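Local structure of PDZ domain protein (Parabacteroides distasonis, 4L8N) at residues I188-K196 / E263-L274; K344-H352 / Q403-Y413. The protein is of unknown function but binds magnesium ions and combines N-terminal and C-terminal PDZ domains with a DUF4136 domain. All blocks are in the same frame, centred on the assembly; numbering follows the deposited sequence.

Contacts 1 and 2 belong to distant parts of one chain and come in series along it, contact 1 closing before contact 2 opens. Their centres are about 52 Å apart and their nearest atoms about 35 Å, on opposite sides of the chain's centre, yet both reach the same long mixed sheet. Contact 1, in the DUF4136 region, lies at the magnesium site: the side chain of D270 is about 5 Å from that of E239, the other magnesium-binding residue, and about 4 Å from a bound magnesium ion. Contact 2, probably in the C-terminal PDZ domain, is remote from that site and packs a loop against a strand hairpin.

Contact 1. Residues I188-K196 / E263-L274; sequences IQTFYFFDK and EANELLEDSYRL
F194 meets the 268–274 turn because its CG stands anti to the backbone N (chi1 -171°), sending the ring out from the strand and under the chain from L268 to Y272. There the carbonyl O of Y272 sits over the centre of one ring face, 3.7 Å above its plane, while CD2 of L268 touches the rim, 3.4 Å from F194 CE1. The far corner of the ring, CZ, reaches the backbone between S271 and Y272. A broad, flat apolar ring suits this place because it fills the span between L268 and the backbone of 271-272 with few polar demands. Exchanging it for an alanine would probably open a gap between L268 and the 271–274 backbone and let this loop, which carries D270 of the magnesium site, shift. L274 extends the apolar patch, its CD1 lying 4.0 Å from F194 CB and 3.8 Å from Y192 CB. Farther back along the strand the contact is polar on one side. F191 CG lies between its backbone N and carbonyl carbon (chi1 54°), and the ring presents its edge to E263, with OE1 3.3 Å from CE2 and the carboxylate plane turned 90° to the ring. The slightly positive ring hydrogens suit this oxygen. E263 OE2 accepts from N265 ND2 at 2.7 Å, which helps fix the carboxylate's rotation. Strand 240-250 runs between strands 186-196 and 258-268; its R247 makes a cation-pi contact with F191, and Y240 meets the F194 ring. Helix 158-175 packs on Y192 and holds its hydroxyl through E161, helix 274-285 starts at L274, and F228 of the second subunit meets Y272 edge-to-face.

Contact 2. Residues K344-H352 / Q403-Y413; sequences KIGRHKMDH and QSSDYLPAFSY
H348 and Q403 make the one direct hydrogen bond of this contact: H348 NE2 donates to Q403 OE1 at 2.9 Å, nearly straight (166°) and in the imidazole plane, although it meets the amide carbonyl from well above its plane. Q403 also gives its NE2 to S412 OG, which in turn donates to P409 O, so the amide is fixed at both ends; Y416 bonds OE1 as well. Two waters add bridges, one donating to both I345 O and A410 O, the other donating to K349 O and accepting only weakly from A410 N. CH-pi contacts come next. P409 CD lies over a face of the H348 ring, 3.8 Å from its centroid, and L408 CD2 lies over a face of the H352 ring at 3.7 Å from the centroid. A flat imidazole suits position 348, offering a face to proline and an N-H to the glutamine. Selenomethionine M350 makes a Met-aromatic contact: its bend at chi2 (80°) places SE above the F411 ring, 4.5 Å from the centroid, and the terminal CE reaches to 3.5 Å from F411 CE1. Purely apolar packing completes the set, with M350 SE 3.6 Å from A410 CB and I345 CD1 3.7 Å from Y413 CE2. The small A410 lets the backbones close in at H348. Strands 341-345 and 348-349 form a hairpin through a type II' turn, in which G346 readily adopts the positive phi required. Strand 429-435 pairs with the hairpin beside K344 and G346, while helix 354-367 packs on L408 and supplies F357, edge-to-face with both F411 and H352.

Contact 1. Residues I188-K196 / E263-L274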
loop_
_atom_site.group_PDB
_atom_site.type_symbol
_atom_site.label_atom_id
_atom_site.label_comp_id
_atom_site.label_asym_id
_atom_site.label_seq_id
_atom_site.Cartn_x
_atom_site.Cartn_y
_atom_site.Cartn_z
ATOM N N ILE A 188 21.658 -5.227 -9.415
ATOM C CA ILE A 188 20.595 -4.252 -9.137
ATOM C C ILE A 188 19.619 -4.245 -10.321
ATOM O O ILE A 188 20.036 -4.203 -11.478
ATOM C CB ILE A 188 21.108 -2.826 -8.734
ATOM C CG1 ILE A 188 21.595 -2.805 -7.263
ATOM C CG2 ILE A 188 19.993 -1.785 -8.844
ATOM C CD1 ILE A 188 22.888 -3.300 -7.023
ATOM N N GLN A 189 18.324 -4.335 -10.014
ATOM C CA GLN A 189 17.235 -4.336 -10.989
ATOM C C GLN A 189 16.187 -3.289 -10.620
ATOM O O GLN A 189 15.799 -3.170 -9.461
ATOM C CB GLN A 189 16.591 -5.732 -11.071
ATOM C CG GLN A 189 15.817 -6.012 -12.368
ATOM C CD GLN A 189 15.701 -7.504 -12.682
ATOM O OE1 GLN A 189 14.932 -8.256 -12.048
ATOM N NE2 GLN A 189 16.466 -7.968 -13.679
ATOM N N THR A 190 15.743 -2.510 -11.602
ATOM C CA THR A 190 14.707 -1.517 -11.331
ATOM C C THR A 190 13.499 -1.793 -12.164
ATOM O O THR A 190 13.584 -2.275 -13.298
ATOM C CB THR A 190 15.165 -0.068 -11.487
ATOM O OG1 THR A 190 15.789 0.133 -12.754
ATOM C CG2 THR A 190 16.074 0.351 -10.381
ATOM N N PHE A 191 12.367 -1.523 -11.555
ATOM C CA PHE A 191 11.076 -1.601 -12.185
ATOM C C PHE A 191 10.363 -0.255 -11.944
ATOM O O PHE A 191 10.602 0.430 -10.947
ATOM C CB PHE A 191 10.280 -2.826 -11.706
ATOM C CG PHE A 191 10.106 -2.965 -10.214
ATOM C CD1 PHE A 191 11.164 -3.378 -9.406
ATOM C CD2 PHE A 191 8.871 -2.743 -9.621
ATOM C CE1 PHE A 191 10.985 -3.555 -8.032
ATOM C CE2 PHE A 191 8.692 -2.938 -8.258
ATOM C CZ PHE A 191 9.747 -3.347 -7.471
ATOM N N TYR A 192 9.555 0.151 -12.911
ATOM C CA TYR A 192 8.840 1.429 -12.890
ATOM C C TYR A 192 7.604 1.345 -13.763
ATOM O O TYR A 192 7.542 0.536 -14.688
ATOM C CB TYR A 192 9.754 2.589 -13.358
ATOM C CG TYR A 192 10.529 2.265 -14.616
ATOM C CD1 TYR A 192 9.957 2.435 -15.874
ATOM C CD2 TYR A 192 11.812 1.725 -14.549
ATOM C CE1 TYR A 192 10.640 2.075 -17.035
ATOM C CE2 TYR A 192 12.522 1.402 -15.706
ATOM C CZ TYR A 192 11.929 1.575 -16.948
ATOM O OH TYR A 192 12.601 1.239 -18.095
ATOM N N PHE A 193 6.637 2.196 -13.467
ATOM C CA PHE A 193 5.378 2.311 -14.182
ATOM C C PHE A 193 4.809 3.701 -13.970
ATOM O O PHE A 193 4.876 4.238 -12.862
ATOM C CB PHE A 193 4.378 1.231 -13.695
ATOM C CG PHE A 193 2.999 1.275 -14.315
ATOM C CD1 PHE A 193 2.718 0.567 -15.488
ATOM C CD2 PHE A 193 1.967 2.002 -13.718
ATOM C CE1 PHE A 193 1.431 0.595 -16.059
ATOM C CE2 PHE A 193 0.681 2.041 -14.304
ATOM C CZ PHE A 193 0.423 1.322 -15.456
ATOM N N PHE A 194 4.230 4.262 -15.037
ATOM C CA PHE A 194 3.511 5.528 -15.021
ATOM C C PHE A 194 2.411 5.507 -16.076
ATOM O O PHE A 194 2.688 5.398 -17.279
ATOM C CB PHE A 194 4.412 6.763 -15.185
ATOM C CG PHE A 194 3.643 8.044 -14.938
ATOM C CD1 PHE A 194 3.401 8.490 -13.645
ATOM C CD2 PHE A 194 3.107 8.770 -15.999
ATOM C CE1 PHE A 194 2.652 9.647 -13.416
ATOM C CE2 PHE A 194 2.370 9.931 -15.767
ATOM C CZ PHE A 194 2.155 10.365 -14.478
ATOM N N ASP A 195 1.160 5.611 -15.605
ATOM C CA ASP A 195 -0.031 5.641 -16.441
ATOM C C ASP A 195 -1.220 6.202 -15.656
ATOM O O ASP A 195 -1.111 6.448 -14.444
ATOM C CB ASP A 195 -0.349 4.239 -16.991
ATOM C CG ASP A 195 -1.284 4.235 -18.188
ATOM O OD1 ASP A 195 -1.034 5.014 -19.147
ATOM O OD2 ASP A 195 -2.278 3.470 -18.161
ATOM N N LYS A 196 -2.355 6.422 -16.370
ATOM C CA LYS A 196 -3.595 6.941 -15.814
ATOM C C LYS A 196 -4.249 5.899 -14.926
ATOM O O LYS A 196 -4.088 4.705 -15.159
ATOM C CB LYS A 196 -4.552 7.373 -16.937
ATOM N N GLU A 263 9.854 -0.579 -2.996
ATOM C CA GLU A 263 8.861 -0.185 -3.987
ATOM C C GLU A 263 8.084 1.022 -3.503
ATOM O O GLU A 263 7.519 1.019 -2.417
ATOM C CB GLU A 263 7.903 -1.360 -4.278
ATOM C CG GLU A 263 7.121 -1.248 -5.574
ATOM C CD GLU A 263 6.068 -2.318 -5.769
ATOM O OE1 GLU A 263 6.433 -3.502 -5.952
ATOM O OE2 GLU A 263 4.870 -1.962 -5.779
ATOM N N ALA A 264 8.094 2.061 -4.307
ATOM C CA ALA A 264 7.336 3.286 -4.067
ATOM C C ALA A 264 6.102 3.276 -4.965
ATOM O O ALA A 264 6.211 3.031 -6.185
ATOM C CB ALA A 264 8.195 4.510 -4.348
ATOM N N ASN A 265 4.931 3.477 -4.344
ATOM C CA ASN A 265 3.650 3.554 -5.034
ATOM C C ASN A 265 3.005 4.877 -4.677
ATOM O O ASN A 265 2.607 5.114 -3.529
ATOM C CB ASN A 265 2.761 2.362 -4.726
ATOM C CG ASN A 265 3.288 1.095 -5.355
ATOM O OD1 ASN A 265 3.198 0.896 -6.579
ATOM N ND2 ASN A 265 3.851 0.216 -4.521
ATOM N N GLU A 266 2.977 5.768 -5.671
ATOM C CA GLU A 266 2.529 7.148 -5.529
ATOM C C GLU A 266 1.194 7.423 -6.242
ATOM O O GLU A 266 1.017 7.008 -7.386
ATOM C CB GLU A 266 3.639 8.049 -6.105
ATOM C CG GLU A 266 3.849 9.341 -5.354
ATOM C CD GLU A 266 4.443 9.215 -3.969
ATOM O OE1 GLU A 266 5.654 8.917 -3.870
ATOM O OE2 GLU A 266 3.715 9.490 -2.985
ATOM N N LEU A 267 0.254 8.104 -5.552
ATOM C CA LEU A 267 -1.047 8.505 -6.146
ATOM C C LEU A 267 -0.919 9.939 -6.651
ATOM O O LEU A 267 -0.759 10.874 -5.857
ATOM C CB LEU A 267 -2.237 8.368 -5.173
ATOM C CG LEU A 267 -2.672 6.960 -4.768
ATOM C CD1 LEU A 267 -3.945 7.021 -3.957
ATOM C CD2 LEU A 267 -2.907 6.073 -5.966
ATOM N N LEU A 268 -0.952 10.100 -7.974
ATOM C CA LEU A 268 -0.700 11.385 -8.603
ATOM C C LEU A 268 -1.912 12.160 -9.097
ATOM O O LEU A 268 -2.869 11.609 -9.658
ATOM C CB LEU A 268 0.264 11.197 -9.764
ATOM C CG LEU A 268 1.706 11.472 -9.411
ATOM C CD1 LEU A 268 2.317 10.334 -8.632
ATOM C CD2 LEU A 268 2.497 11.663 -10.631
ATOM N N GLU A 269 -1.784 13.489 -8.928
ATOM C CA GLU A 269 -2.716 14.552 -9.318
ATOM C C GLU A 269 -2.441 14.974 -10.766
ATOM O O GLU A 269 -3.394 15.150 -11.528
ATOM C CB GLU A 269 -2.608 15.772 -8.369
ATOM C CG GLU A 269 -2.649 15.437 -6.884
ATOM C CD GLU A 269 -2.671 16.641 -5.965
ATOM O OE1 GLU A 269 -1.583 17.176 -5.647
ATOM O OE2 GLU A 269 -3.781 17.047 -5.554
ATOM N N ASP A 270 -1.146 15.133 -11.150
ATOM C CA ASP A 270 -0.754 15.521 -12.513
ATOM C C ASP A 270 0.234 14.536 -13.111
ATOM O O ASP A 270 0.620 13.575 -12.448
ATOM C CB ASP A 270 -0.125 16.934 -12.529
ATOM C CG ASP A 270 -1.036 18.051 -12.074
ATOM O OD1 ASP A 270 -2.035 18.339 -12.792
ATOM O OD2 ASP A 270 -0.742 18.662 -11.017
ATOM N N SER A 271 0.642 14.776 -14.372
ATOM C CA SER A 271 1.663 13.998 -15.056
ATOM C C SER A 271 3.007 14.272 -14.383
ATOM O O SER A 271 3.249 15.392 -13.915
ATOM C CB SER A 271 1.712 14.356 -16.535
ATOM O OG SER A 271 2.714 13.618 -17.213
ATOM N N TYR A 272 3.855 13.239 -14.281
ATOM C CA TYR A 272 5.151 13.348 -13.614
ATOM C C TYR A 272 6.223 12.439 -14.255
ATOM O O TYR A 272 5.925 11.324 -14.702
ATOM C CB TYR A 272 4.990 13.028 -12.135
ATOM C CG TYR A 272 6.080 13.622 -11.284
ATOM C CD1 TYR A 272 5.996 14.933 -10.827
ATOM C CD2 TYR A 272 7.211 12.883 -10.951
ATOM C CE1 TYR A 272 7.014 15.497 -10.067
ATOM C CE2 TYR A 272 8.239 13.439 -10.198
ATOM C CZ TYR A 272 8.134 14.749 -9.757
ATOM O OH TYR A 272 9.139 15.312 -9.014
ATOM N N ARG A 273 7.468 12.949 -14.313
ATOM C CA ARG A 273 8.646 12.289 -14.899
ATOM C C ARG A 273 9.285 11.286 -13.919
ATOM O O ARG A 273 9.594 11.645 -12.779
ATOM C CB ARG A 273 9.686 13.340 -15.323
ATOM C CG ARG A 273 9.256 14.246 -16.477
ATOM C CD ARG A 273 10.393 15.130 -16.963
ATOM N NE ARG A 273 11.459 14.347 -17.590
ATOM C CZ ARG A 273 11.528 14.063 -18.887
ATOM N NH1 ARG A 273 10.616 14.539 -19.728
ATOM N NH2 ARG A 273 12.517 13.315 -19.357
ATOM N N LEU A 274 9.488 10.030 -14.370
ATOM C CA LEU A 274 10.075 8.971 -13.535
ATOM C C LEU A 274 11.557 9.249 -13.221
ATOM O O LEU A 274 12.024 8.864 -12.140
ATOM C CB LEU A 274 9.902 7.573 -14.162
ATOM C CG LEU A 274 8.543 6.878 -13.902
ATOM C CD1 LEU A 274 8.318 5.750 -14.864
ATOM C CD2 LEU A 274 8.441 6.346 -12.476
#

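Contact 2. Residues K344-H352 / Q403-Y413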
loop_
_atom_site.group_PDB
_atom_site.type_symbol
_atom_site.label_atom_id
_atom_site.label_comp_id
_atom_site.label_asym_id
_atom_site.label_seq_id
_atom_site.Cartn_x
_atom_site.Cartn_y
_atom_site.Cartn_z
ATOM N N LYS A 344 27.958 44.514 26.094
ATOM C CA LYS A 344 27.029 44.546 24.974
ATOM C C LYS A 344 27.567 43.812 23.722
ATOM O O LYS A 344 28.781 43.634 23.558
ATOM C CB LYS A 344 26.607 45.997 24.633
ATOM C CG LYS A 344 27.677 46.961 24.135
ATOM C CD LYS A 344 27.070 48.366 24.008
ATOM C CE LYS A 344 28.036 49.410 23.499
ATOM N NZ LYS A 344 28.143 49.405 22.014
ATOM N N ILE A 345 26.625 43.346 22.872
ATOM C CA ILE A 345 26.873 42.738 21.555
ATOM C C ILE A 345 26.250 43.725 20.558
ATOM O O ILE A 345 25.025 43.908 20.520
ATOM C CB ILE A 345 26.387 41.264 21.359
ATOM C CG1 ILE A 345 26.708 40.371 22.585
ATOM C CG2 ILE A 345 26.966 40.685 20.041
ATOM C CD1 ILE A 345 26.033 39.025 22.622
ATOM N N GLY A 346 27.116 44.405 19.828
ATOM C CA GLY A 346 26.717 45.453 18.908
ATOM C C GLY A 346 26.305 46.668 19.717
ATOM O O GLY A 346 27.132 47.251 20.435
ATOM N N ARG A 347 25.006 47.007 19.662
ATOM C CA ARG A 347 24.478 48.136 20.419
ATOM C C ARG A 347 23.465 47.652 21.464
ATOM O O ARG A 347 22.747 48.464 22.052
ATOM C CB ARG A 347 23.879 49.213 19.476
ATOM C CG ARG A 347 22.985 48.709 18.338
ATOM C CD ARG A 347 22.385 49.865 17.550
ATOM N NE ARG A 347 23.244 50.321 16.448
ATOM C CZ ARG A 347 23.078 51.461 15.772
ATOM N NH1 ARG A 347 22.098 52.299 16.098
ATOM N NH2 ARG A 347 23.897 51.777 14.777
ATOM N N HIS A 348 23.447 46.339 21.737
ATOM C CA HIS A 348 22.476 45.763 22.667
ATOM C C HIS A 348 23.103 45.238 23.943
ATOM O O HIS A 348 23.926 44.318 23.903
ATOM C CB HIS A 348 21.671 44.645 21.997
ATOM C CG HIS A 348 21.072 45.036 20.689
ATOM N ND1 HIS A 348 20.098 46.013 20.604
ATOM C CD2 HIS A 348 21.317 44.550 19.451
ATOM C CE1 HIS A 348 19.798 46.108 19.320
ATOM N NE2 HIS A 348 20.500 45.240 18.588
ATOM N N LYS A 349 22.652 45.794 25.086
ATOM C CA LYS A 349 23.082 45.408 26.433
ATOM C C LYS A 349 22.651 43.964 26.721
ATOM O O LYS A 349 21.698 43.463 26.124
ATOM C CB LYS A 349 22.572 46.392 27.520
ATOM C CG LYS A 349 21.088 46.761 27.436
ATOM C CD LYS A 349 20.626 47.433 28.723
ATOM C CE LYS A 349 19.227 47.989 28.622
ATOM N NZ LYS A 349 18.744 48.498 29.936
HETATM N N MSE A 350 23.376 43.304 27.630
HETATM C CA MSE A 350 23.240 41.887 27.953
HETATM C C MSE A 350 22.867 41.590 29.450
HETATM O O MSE A 350 22.514 40.445 29.773
HETATM C CB MSE A 350 24.599 41.261 27.612
HETATM C CG MSE A 350 24.587 39.786 27.474
HETATM SE SE MSE A 350 23.925 39.210 25.792
HETATM C CE MSE A 350 24.816 37.619 25.834
ATOM N N ASP A 351 22.924 42.610 30.349
ATOM C CA ASP A 351 22.633 42.463 31.788
ATOM C C ASP A 351 21.103 42.279 32.090
ATOM O O ASP A 351 20.539 42.973 32.945
ATOM C CB ASP A 351 23.231 43.651 32.587
ATOM C CG ASP A 351 22.825 45.061 32.145
ATOM O OD1 ASP A 351 22.303 45.209 31.004
ATOM O OD2 ASP A 351 23.060 46.023 32.926
ATOM N N HIS A 352 20.464 41.290 31.430
ATOM C CA HIS A 352 19.041 40.976 31.604
ATOM C C HIS A 352 18.845 39.538 32.062
ATOM O O HIS A 352 19.710 38.698 31.827
ATOM C CB HIS A 352 18.267 41.198 30.293
ATOM C CG HIS A 352 18.464 42.548 29.704
ATOM N ND1 HIS A 352 17.816 43.657 30.213
ATOM C CD2 HIS A 352 19.245 42.931 28.668
ATOM C CE1 HIS A 352 18.225 44.679 29.479
ATOM N NE2 HIS A 352 19.080 44.289 28.531
ATOM N N GLN A 403 15.645 44.882 15.735
ATOM C CA GLN A 403 16.725 45.593 16.409
ATOM C C GLN A 403 16.225 46.624 17.424
ATOM O O GLN A 403 17.026 47.393 17.963
ATOM C CB GLN A 403 17.664 46.243 15.368
ATOM C CG GLN A 403 18.379 45.224 14.453
ATOM C CD GLN A 403 19.175 44.175 15.213
ATOM O OE1 GLN A 403 20.199 44.462 15.815
ATOM N NE2 GLN A 403 18.707 42.945 15.232
ATOM N N SER A 404 14.912 46.596 17.733
ATOM C CA SER A 404 14.304 47.489 18.721
ATOM C C SER A 404 14.681 47.019 20.110
ATOM O O SER A 404 14.418 45.866 20.461
ATOM C CB SER A 404 12.786 47.525 18.565
ATOM O OG SER A 404 12.396 47.640 17.207
ATOM N N SER A 405 15.296 47.914 20.893
ATOM C CA SER A 405 15.771 47.677 22.261
ATOM C C SER A 405 14.695 47.078 23.172
ATOM O O SER A 405 15.045 46.326 24.089
ATOM C CB SER A 405 16.321 48.962 22.865
ATOM O OG SER A 405 17.607 49.214 22.320
ATOM N N ASP A 406 13.397 47.346 22.871
ATOM C CA ASP A 406 12.240 46.807 23.592
ATOM C C ASP A 406 12.191 45.265 23.486
ATOM O O ASP A 406 11.697 44.605 24.409
ATOM C CB ASP A 406 10.925 47.435 23.058
ATOM C CG ASP A 406 9.618 46.876 23.633
ATOM O OD1 ASP A 406 9.573 46.588 24.856
ATOM O OD2 ASP A 406 8.632 46.766 22.869
ATOM N N TYR A 407 12.715 44.690 22.383
ATOM C CA TYR A 407 12.683 43.236 22.207
ATOM C C TYR A 407 14.000 42.558 22.649
ATOM O O TYR A 407 14.143 41.352 22.442
ATOM C CB TYR A 407 12.321 42.854 20.759
ATOM C CG TYR A 407 11.107 43.564 20.191
ATOM C CD1 TYR A 407 9.891 43.564 20.869
ATOM C CD2 TYR A 407 11.161 44.190 18.952
ATOM C CE1 TYR A 407 8.771 44.211 20.345
ATOM C CE2 TYR A 407 10.050 44.837 18.415
ATOM C CZ TYR A 407 8.852 44.841 19.109
ATOM O OH TYR A 407 7.759 45.484 18.558
ATOM N N LEU A 408 14.909 43.298 23.344
ATOM C CA LEU A 408 16.210 42.802 23.843
ATOM C C LEU A 408 16.863 41.877 22.776
ATOM O O LEU A 408 16.852 40.642 22.896
ATOM C CB LEU A 408 16.079 42.112 25.224
ATOM C CG LEU A 408 15.382 42.921 26.353
ATOM C CD1 LEU A 408 15.276 42.106 27.604
ATOM C CD2 LEU A 408 16.079 44.253 26.637
ATOM N N PRO A 409 17.373 42.498 21.681
ATOM C CA PRO A 409 17.888 41.712 20.553
ATOM C C PRO A 409 19.383 41.355 20.628
ATOM O O PRO A 409 20.005 41.156 19.582
ATOM C CB PRO A 409 17.632 42.651 19.362
ATOM C CG PRO A 409 17.009 43.933 19.938
ATOM C CD PRO A 409 17.406 43.936 21.354
ATOM N N ALA A 410 19.958 41.257 21.837
ATOM C CA ALA A 410 21.371 40.943 22.026
ATOM C C ALA A 410 21.798 39.655 21.315
ATOM O O ALA A 410 22.851 39.642 20.664
ATOM C CB ALA A 410 21.679 40.838 23.505
ATOM N N PHE A 411 20.956 38.596 21.379
ATOM C CA PHE A 411 21.278 37.320 20.766
ATOM C C PHE A 411 20.965 37.283 19.270
ATOM O O PHE A 411 21.343 36.315 18.608
ATOM C CB PHE A 411 20.583 36.177 21.504
ATOM C CG PHE A 411 21.089 35.942 22.914
ATOM C CD1 PHE A 411 22.335 35.359 23.140
ATOM C CD2 PHE A 411 20.302 36.267 24.016
ATOM C CE1 PHE A 411 22.796 35.138 24.441
ATOM C CE2 PHE A 411 20.759 36.021 25.321
ATOM C CZ PHE A 411 22.001 35.458 25.520
ATOM N N SER A 412 20.380 38.342 18.706
ATOM C CA SER A 412 20.074 38.383 17.258
ATOM C C SER A 412 21.358 38.309 16.379
ATOM O O SER A 412 21.246 38.077 15.180
ATOM C CB SER A 412 19.248 39.622 16.890
ATOM O OG SER A 412 20.024 40.807 16.986
ATOM N N TYR A 413 22.552 38.481 16.979
ATOM C CA TYR A 413 23.867 38.389 16.326
ATOM C C TYR A 413 24.039 36.987 15.695
ATOM O O TYR A 413 24.742 36.835 14.696
ATOM C CB TYR A 413 25.009 38.703 17.333
ATOM C CG TYR A 413 25.440 37.545 18.221
ATOM C CD1 TYR A 413 26.426 36.650 17.807
ATOM C CD2 TYR A 413 24.875 37.355 19.482
ATOM C CE1 TYR A 413 26.808 35.570 18.606
ATOM C CE2 TYR A 413 25.249 36.279 20.290
ATOM C CZ TYR A 413 26.223 35.394 19.851
ATOM O OH TYR A 413 26.618 34.353 20.650
HETATM O O HOH W 1 23.415 42.019 18.754
HETATM O O HOH W 2 19.521 43.535 24.262
#